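Local coordinates for encapsidation protein (Bacillus phage phi29, PDB 5HD9), which probably hydrolyses ATP to power the motor that packages the phage genome into its capsid, at residues A92-L95 / S96-Q99. Numbering follows the deposited sequence.
Sequences AIPL and SVWQ
Ile93 CD1 rests against the benzo side of the Trp98 indole, 3.6 Å from CZ3, where strand 87-94 of the P-loop ATPase (ASCE) sheet ends and the chain turns into the short helix 98-101. A tight 3-10 turn makes the link. Val97 N donates to Pro94 O in a fairly straight bond of 3.0 Å. Trp98 N then reaches Leu95 O in a longer, weak bond of 3.3 Å.

The inner side of the turn is closely packed. With CG anti to the backbone N (chi1 164°), the Trp98 ring folds back beside Ile93, whose CG2 also lies 4.0 Å from CE3. Helix 130-141 covers the same indole through Leu137 and Thr140, and NE1 of the buried tryptophan donates to Asn136 OD1. Leu95 heads away from the turn, onto Val49 of strand 45-50 and Ala133 of helix 130-141.

The outer side is the more open one: Ser96 and Val97 are partly exposed to solvent, although Val97 still packs firmly on Pro94. With CG1 anti to the carbonyl carbon (chi1 -63°), Val97 CG2 falls between the backbone N and the carbonyl carbon and lies against the proline ring. That methyl meets Pro94 CG at 3.6 Å. The Ser96 hydroxyl touches more loosely, its OG 3.9 Å from Pro94 CB.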
loop_
_atom_site.group_PDB
_atom_site.type_symbol
_atom_site.label_atom_id
_atom_site.label_comp_id
_atom_site.label_asym_id
_atom_site.label_seq_id
_atom_site.Cartn_x
_atom_site.Cartn_y
_atom_site.Cartn_z
ATOM N N ALA A 92 7.122 -7.047 5.201
ATOM C CA ALA A 92 6.463 -7.514 3.986
ATOM C C ALA A 92 5.596 -8.713 4.351
ATOM O O ALA A 92 6.096 -9.693 4.902
ATOM C CB ALA A 92 7.481 -7.885 2.920
ATOM N N ILE A 93 4.302 -8.632 4.054
ATOM C CA ILE A 93 3.356 -9.671 4.457
ATOM C C ILE A 93 2.566 -10.210 3.270
ATOM O O ILE A 93 1.915 -9.444 2.562
ATOM C CB ILE A 93 2.374 -9.136 5.526
ATOM C CG1 ILE A 93 3.139 -8.873 6.826
ATOM C CG2 ILE A 93 1.224 -10.124 5.755
ATOM C CD1 ILE A 93 2.290 -8.418 7.991
ATOM N N PRO A 94 2.614 -11.538 3.050
ATOM C CA PRO A 94 1.683 -12.116 2.082
ATOM C C PRO A 94 0.310 -12.248 2.723
ATOM O O PRO A 94 0.196 -12.910 3.754
ATOM C CB PRO A 94 2.290 -13.492 1.765
ATOM C CG PRO A 94 3.591 -13.573 2.554
ATOM C CD PRO A 94 3.469 -12.575 3.653
ATOM N N LEU A 95 -0.707 -11.620 2.143
ATOM C CA LEU A 95 -2.038 -11.623 2.742
ATOM C C LEU A 95 -2.565 -13.047 2.908
ATOM O O LEU A 95 -3.367 -13.321 3.799
ATOM C CB LEU A 95 -3.005 -10.792 1.893
ATOM C CG LEU A 95 -4.380 -10.480 2.494
ATOM C CD1 LEU A 95 -4.269 -9.813 3.858
ATOM C CD2 LEU A 95 -5.166 -9.596 1.541
ATOM N N SER A 96 -2.092 -13.955 2.059
ATOM C CA SER A 96 -2.516 -15.352 2.105
ATOM C C SER A 96 -2.165 -16.042 3.428
ATOM O O SER A 96 -2.838 -16.990 3.828
ATOM C CB SER A 96 -1.890 -16.130 0.944
ATOM O OG SER A 96 -0.474 -16.090 1.001
ATOM N N VAL A 97 -1.113 -15.570 4.096
ATOM C CA VAL A 97 -0.661 -16.182 5.349
ATOM C C VAL A 97 -0.668 -15.197 6.516
ATOM O O VAL A 97 0.137 -15.317 7.441
ATOM C CB VAL A 97 0.763 -16.768 5.210
ATOM C CG1 VAL A 97 0.777 -17.890 4.176
ATOM C CG2 VAL A 97 1.773 -15.661 4.871
ATOM N N TRP A 98 -1.579 -14.229 6.474
ATOM C CA TRP A 98 -1.656 -13.212 7.521
ATOM C C TRP A 98 -1.935 -13.826 8.893
ATOM O O TRP A 98 -1.432 -13.338 9.905
ATOM C CB TRP A 98 -2.732 -12.172 7.189
ATOM C CG TRP A 98 -3.129 -11.337 8.375
ATOM C CD1 TRP A 98 -4.382 -11.199 8.900
ATOM C CD2 TRP A 98 -2.261 -10.548 9.197
ATOM N NE1 TRP A 98 -4.348 -10.365 9.992
ATOM C CE2 TRP A 98 -3.056 -9.954 10.197
ATOM C CE3 TRP A 98 -0.888 -10.284 9.185
ATOM C CZ2 TRP A 98 -2.526 -9.110 11.171
ATOM C CZ3 TRP A 98 -0.364 -9.446 10.152
ATOM C CH2 TRP A 98 -1.180 -8.869 11.131
ATOM N N GLN A 99 -2.723 -14.896 8.927
ATOM C CA GLN A 99 -3.076 -15.540 10.191
ATOM C C GLN A 99 -1.824 -15.970 10.959
ATOM O O GLN A 99 -1.774 -15.863 12.184
ATOM C CB GLN A 99 -3.997 -16.746 9.955
ATOM C CG GLN A 99 -3.320 -18.006 9.410
ATOM C CD GLN A 99 -2.769 -17.827 8.007
ATOM O OE1 GLN A 99 -3.303 -17.052 7.210
ATOM N NE2 GLN A 99 -1.695 -18.549 7.696
#